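Local atomic coordinates of alkylhydroperoxidase AhpD core: uncharacterized peroxidase-related protein (Ralstonia eutropha, PDB entry 2PRR), a protein that is functionally uncharacterized but, as a peroxidase-related member of the carboxymuconolactone decarboxylase family with an AhpD core, probably acts as an oxidoreductase that reduces hydroperoxides. Residues D[7-12]-D[42-47]; D[78-83]-D[109-114]. All coordinates share one frame; numbering follows the deposited sequence.

Contact 1 (D[7-12]-D[42-47]); sequences HPISRY and FLTLAH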
loop_
_atom_site.group_PDB
_atom_site.type_symbol
_atom_site.label_atom_id
_atom_site.label_comp_id
_atom_site.label_asym_id
_atom_site.label_seq_id
_atom_site.Cartn_x
_atom_site.Cartn_y
_atom_site.Cartn_z
ATOM N N HIS D 7 9.169 33.712 6.951
ATOM C CA HIS D 7 9.493 32.306 7.209
ATOM C C HIS D 7 10.641 31.888 6.287
ATOM O O HIS D 7 10.774 32.429 5.188
ATOM C CB HIS D 7 8.312 31.401 6.869
ATOM C CG HIS D 7 7.148 31.528 7.792
ATOM N ND1 HIS D 7 6.964 30.689 8.872
ATOM C CD2 HIS D 7 6.089 32.369 7.781
ATOM C CE1 HIS D 7 5.849 31.020 9.496
ATOM N NE2 HIS D 7 5.299 32.036 8.855
ATOM N N PRO D 8 11.456 30.907 6.707
ATOM C CA PRO D 8 12.519 30.443 5.813
ATOM C C PRO D 8 11.925 29.804 4.550
ATOM O O PRO D 8 10.830 29.236 4.618
ATOM C CB PRO D 8 13.286 29.420 6.656
ATOM C CG PRO D 8 12.413 29.086 7.794
ATOM C CD PRO D 8 11.452 30.200 7.998
ATOM N N ILE D 9 12.599 29.955 3.404
ATOM C CA ILE D 9 12.105 29.383 2.141
ATOM C C ILE D 9 12.803 28.073 1.750
ATOM O O ILE D 9 12.369 27.391 0.828
ATOM C CB ILE D 9 12.158 30.396 0.991
ATOM C CG1 ILE D 9 13.592 30.814 0.646
ATOM C CG2 ILE D 9 11.384 31.635 1.360
ATOM C CD1 ILE D 9 13.702 31.810 -0.522
ATOM N N SER D 10 13.869 27.720 2.462
ATOM C CA SER D 10 14.640 26.511 2.197
ATOM C C SER D 10 15.339 26.128 3.475
ATOM O O SER D 10 15.513 26.978 4.328
ATOM C CB SER D 10 15.682 26.832 1.137
ATOM O OG SER D 10 16.550 25.745 0.894
ATOM N N ARG D 11 15.708 24.855 3.651
ATOM C CA ARG D 11 16.548 24.472 4.799
ATOM C C ARG D 11 18.016 24.749 4.428
ATOM O O ARG D 11 18.885 24.663 5.272
ATOM C CB ARG D 11 16.393 23.014 5.207
ATOM C CG ARG D 11 16.960 22.077 4.240
ATOM C CD ARG D 11 16.990 20.655 4.712
ATOM N NE ARG D 11 17.679 20.431 5.982
ATOM C CZ ARG D 11 18.995 20.547 6.180
ATOM N NH1 ARG D 11 19.832 20.955 5.222
ATOM N NH2 ARG D 11 19.477 20.291 7.383
ATOM N N TYR D 12 18.265 25.054 3.146
ATOM C CA TYR D 12 19.596 25.348 2.584
ATOM C C TYR D 12 19.787 26.822 2.392
ATOM O O TYR D 12 18.807 27.544 2.301
ATOM C CB TYR D 12 19.781 24.654 1.211
ATOM C CG TYR D 12 20.024 23.187 1.357
ATOM C CD1 TYR D 12 18.968 22.301 1.469
ATOM C CD2 TYR D 12 21.311 22.695 1.448
ATOM C CE1 TYR D 12 19.186 20.947 1.642
ATOM C CE2 TYR D 12 21.544 21.335 1.617
ATOM C CZ TYR D 12 20.478 20.469 1.708
ATOM O OH TYR D 12 20.711 19.117 1.887
ATOM N N PHE D 42 13.294 29.708 -7.956
ATOM C CA PHE D 42 14.483 30.297 -8.577
ATOM C C PHE D 42 15.577 30.607 -7.557
ATOM O O PHE D 42 16.744 30.334 -7.786
ATOM C CB PHE D 42 14.153 31.613 -9.318
ATOM C CG PHE D 42 13.245 31.449 -10.507
ATOM C CD1 PHE D 42 13.758 31.136 -11.752
ATOM C CD2 PHE D 42 11.867 31.632 -10.383
ATOM C CE1 PHE D 42 12.901 30.992 -12.859
ATOM C CE2 PHE D 42 11.013 31.477 -11.482
ATOM C CZ PHE D 42 11.537 31.159 -12.712
ATOM N N LEU D 43 15.189 31.190 -6.435
ATOM C CA LEU D 43 16.135 31.594 -5.426
ATOM C C LEU D 43 16.705 30.421 -4.665
ATOM O O LEU D 43 17.880 30.434 -4.312
ATOM C CB LEU D 43 15.452 32.554 -4.460
ATOM C CG LEU D 43 14.973 33.855 -5.121
ATOM C CD1 LEU D 43 13.909 34.514 -4.254
ATOM C CD2 LEU D 43 16.160 34.787 -5.410
ATOM N N THR D 44 15.886 29.409 -4.408
ATOM C CA THR D 44 16.353 28.241 -3.651
ATOM C C THR D 44 17.280 27.362 -4.470
ATOM O O THR D 44 18.304 26.883 -3.960
ATOM C CB THR D 44 15.167 27.403 -3.075
ATOM O OG1 THR D 44 14.279 27.009 -4.132
ATOM C CG2 THR D 44 14.401 28.219 -2.060
ATOM N N LEU D 45 16.930 27.144 -5.739
ATOM C CA LEU D 45 17.782 26.341 -6.636
ATOM C C LEU D 45 19.053 27.084 -7.057
ATOM O O LEU D 45 20.029 26.451 -7.441
ATOM C CB LEU D 45 17.015 25.835 -7.863
ATOM C CG LEU D 45 15.883 24.825 -7.607
ATOM C CD1 LEU D 45 15.264 24.471 -8.927
ATOM C CD2 LEU D 45 16.302 23.506 -6.843
ATOM N N ALA D 46 19.059 28.418 -6.944
ATOM C CA ALA D 46 20.252 29.230 -7.264
ATOM C C ALA D 46 21.464 28.901 -6.351
ATOM O O ALA D 46 22.567 29.374 -6.611
ATOM C CB ALA D 46 19.914 30.723 -7.219
ATOM N N HIS D 47 21.230 28.136 -5.271
ATOM C CA HIS D 47 22.274 27.590 -4.394
ATOM C C HIS D 47 23.197 26.632 -5.174
ATOM O O HIS D 47 24.364 26.493 -4.844
ATOM C CB HIS D 47 21.609 26.842 -3.209
ATOM C CG HIS D 47 22.566 26.117 -2.309
ATOM N ND1 HIS D 47 23.432 26.768 -1.453
ATOM C CD2 HIS D 47 22.760 24.792 -2.101
ATOM C CE1 HIS D 47 24.142 25.876 -0.784
ATOM N NE2 HIS D 47 23.750 24.667 -1.152
HETATM O O HOH W 1 18.298 26.884 -0.963
#
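An ST turn at Ser-10 lies against the methyl of Thr-44 of helix 40-45. The turn is defined by one bond: Ser-10 OG accepts from Tyr-12 N at 2.9 Å, with an N-H...O angle of 153°. Chi1 of 175° carries this hydroxyl to the carbonyl side of Ser-10, next to the chain that has to donate. The same OG also bonds to a water at 2.8 Å, and that water lies 3.0 Å from Thr-44 O in a geometry that fits donation; since it has more acceptors within reach than protons, the bridge need not be exclusive. Thr-44 O has a second, weak donor in His-47 N.

Beside the bridge, Thr-44 CG2 meets Ile-9 O at 3.6 Å, Ser-10 CB at 3.7 Å and Ile-9 CG1 at 3.8 Å, the Ile-9 and Thr-44 side chains crossing obliquely, while Thr-44 OG1 is turned back to bond Asn-40 O. In this all-helical fold the N-terminal segment 7-12 thus runs past helix 40-45 at Thr-44, with Ile-179 of helix 156-179 touching Ser-10, Tyr-12 and Thr-44.

Farther along, Tyr-12 CB sits over one face of the His-47 imidazole, and the two rings are oblique, their planes at 44° with centroids 5.8 Å apart. Arg-11 NH1 lies 3.5 Å above the Tyr-12 ring plane, offset toward its rim. The second subunit holds all three polar ends: Arg-11 NH2 makes salt bridges to its Glu-143 and Asp-156, Tyr-12 OH bonds its Asp-156 O, and His-47 NE2 bonds its Glu-157 OE2.

Contact 2 (D[78-83]-D[109-114]); sequences VVATSA and DQVAVN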
loop_
_atom_site.group_PDB
_atom_site.type_symbol
_atom_site.label_atom_id
_atom_site.label_comp_id
_atom_site.label_asym_id
_atom_site.label_seq_id
_atom_site.Cartn_x
_atom_site.Cartn_y
_atom_site.Cartn_z
ATOM N N VAL D 78 0.610 19.078 -13.586
ATOM C CA VAL D 78 1.510 19.340 -12.471
ATOM C C VAL D 78 0.790 19.304 -11.148
ATOM O O VAL D 78 1.316 18.762 -10.139
ATOM C CB VAL D 78 2.187 20.722 -12.557
ATOM C CG1 VAL D 78 3.135 20.912 -11.351
ATOM C CG2 VAL D 78 2.910 20.873 -13.882
ATOM N N VAL D 79 -0.413 19.856 -11.137
ATOM C CA VAL D 79 -1.144 19.930 -9.898
ATOM C C VAL D 79 -1.569 18.514 -9.384
ATOM O O VAL D 79 -1.457 18.275 -8.189
ATOM C CB VAL D 79 -2.345 20.910 -9.976
ATOM C CG1 VAL D 79 -3.047 20.983 -8.663
ATOM C CG2 VAL D 79 -1.874 22.358 -10.373
ATOM N N ALA D 80 -2.031 17.628 -10.266
ATOM C CA ALA D 80 -2.503 16.298 -9.828
ATOM C C ALA D 80 -1.371 15.403 -9.385
ATOM O O ALA D 80 -1.512 14.651 -8.429
ATOM C CB ALA D 80 -3.336 15.614 -10.913
ATOM N N THR D 81 -0.254 15.472 -10.100
ATOM C CA THR D 81 0.921 14.654 -9.816
ATOM C C THR D 81 1.629 15.118 -8.550
ATOM O O THR D 81 2.031 14.281 -7.710
ATOM C CB THR D 81 1.850 14.567 -11.047
ATOM O OG1 THR D 81 2.284 15.881 -11.498
ATOM C CG2 THR D 81 1.104 13.843 -12.168
ATOM N N SER D 82 1.681 16.437 -8.376
ATOM C CA SER D 82 2.254 17.103 -7.203
ATOM C C SER D 82 1.432 16.871 -5.971
ATOM O O SER D 82 1.957 16.765 -4.854
ATOM C CB SER D 82 2.302 18.607 -7.432
ATOM O OG SER D 82 2.897 18.890 -8.680
ATOM N N ALA D 83 0.127 16.875 -6.172
ATOM C CA ALA D 83 -0.797 16.591 -5.116
ATOM C C ALA D 83 -0.536 15.145 -4.643
ATOM O O ALA D 83 -0.467 14.919 -3.444
ATOM C CB ALA D 83 -2.240 16.799 -5.575
ATOM N N ASP D 109 -8.110 23.633 -7.059
ATOM C CA ASP D 109 -8.351 22.979 -5.753
ATOM C C ASP D 109 -8.970 21.583 -5.927
ATOM O O ASP D 109 -8.682 20.683 -5.150
ATOM C CB ASP D 109 -9.230 23.834 -4.827
ATOM C CG ASP D 109 -8.715 25.266 -4.662
ATOM O OD1 ASP D 109 -8.178 25.854 -5.638
ATOM O OD2 ASP D 109 -8.894 25.815 -3.560
ATOM N N GLN D 110 -9.816 21.426 -6.942
ATOM C CA GLN D 110 -10.486 20.159 -7.254
ATOM C C GLN D 110 -9.508 19.094 -7.732
ATOM O O GLN D 110 -9.579 17.895 -7.398
ATOM C CB GLN D 110 -11.514 20.392 -8.365
ATOM C CG GLN D 110 -12.674 21.325 -7.987
ATOM C CD GLN D 110 -13.474 21.825 -9.184
ATOM O OE1 GLN D 110 -13.213 21.444 -10.322
ATOM N NE2 GLN D 110 -14.453 22.700 -8.923
ATOM N N VAL D 111 -8.610 19.561 -8.572
ATOM C CA VAL D 111 -7.563 18.748 -9.133
ATOM C C VAL D 111 -6.556 18.337 -8.054
ATOM O O VAL D 111 -6.035 17.234 -8.094
ATOM C CB VAL D 111 -6.924 19.501 -10.349
ATOM C CG1 VAL D 111 -5.599 18.916 -10.752
ATOM C CG2 VAL D 111 -7.905 19.488 -11.565
ATOM N N ALA D 112 -6.286 19.223 -7.101
ATOM C CA ALA D 112 -5.363 18.914 -6.029
ATOM C C ALA D 112 -5.969 17.907 -5.033
ATOM O O ALA D 112 -5.263 17.026 -4.565
ATOM C CB ALA D 112 -4.939 20.137 -5.332
ATOM N N VAL D 113 -7.271 17.984 -4.783
ATOM C CA VAL D 113 -7.917 17.115 -3.783
ATOM C C VAL D 113 -8.345 15.773 -4.371
ATOM O O VAL D 113 -8.008 14.715 -3.838
ATOM C CB VAL D 113 -9.085 17.871 -3.103
ATOM C CG1 VAL D 113 -9.561 17.137 -1.923
ATOM C CG2 VAL D 113 -8.625 19.302 -2.619
ATOM N N ASN D 114 -9.060 15.808 -5.488
ATOM C CA ASN D 114 -9.503 14.585 -6.149
ATOM C C ASN D 114 -9.980 14.879 -7.560
ATOM O O ASN D 114 -11.180 14.997 -7.765
ATOM C CB ASN D 114 -10.621 13.905 -5.328
ATOM C CG ASN D 114 -11.234 12.724 -6.035
ATOM O OD1 ASN D 114 -10.587 12.070 -6.866
ATOM N ND2 ASN D 114 -12.495 12.419 -5.694
#
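Ala-83 N donates to Val-79 O at 2.9 Å, a helical i to i+4 bond that sets these two residues one turn apart on the same side of helix 71-84, facing Ala-112. The three pack together. Ala-83 CB comes to 3.2 Å from Ala-112 O, a tight approach of a methyl to a backbone oxygen, while Ala-83 CB and Ala-112 CB are 4.3 Å apart. One turn earlier, Val-79 CG1 divides its contact evenly between the helix partners, touching Val-111 CG1 and Ala-112 CB at 3.9 Å each.

The valines meet with their side chains at about a right angle, each through the branch anti to its own backbone N (chi1 -178° and 164°). Val-111 CG1 continues past Val-79 to Ala-80, resting 4.0 Å from Ala-80 CB. The axes of the short segments approach to 7.9 Å at a signed angle of -33°, running in broadly the same direction, consistent with alanine at three of the five touching positions.

The same residues also touch other helices, Ala-80 meeting Leu-132 of helix 122-137 and Val-79 Leu-98 of helix 88-102. Val-113 packs on Cys-87 of the third subunit. Each chain carries Cys-87 and Cys-90, spaced as in the C-X-X-C motif of AhpD; in this chain Cys-90 touches Ser-82, and the close-packed helix pair is consistent with the all-helical AhpD-like fold.

From the N terminus, the chain first passes through segment 7-12, runs along helix 22-35 and returns on helix 40-45, where contact 1 closes this opening loop. Helix 49-63 follows before contact 2 begins on helix 71-84; its loop holds helix 88-102 and closes on helix 107-114. The two loops are therefore in series, neither enclosing nor crossing the other. The centres of contact 1 and contact 2 lie about 24 Å apart and the nearest atoms of contacts 1 and 2 about 13 Å apart, so they do not touch. Helix 156-179 reaches both regions: Ile-179 meets contact 1, while Ile-165, Thr-166 and Phe-169 pack on helix 71-84. The third subunit also borders both segments 7-12 and 109-114.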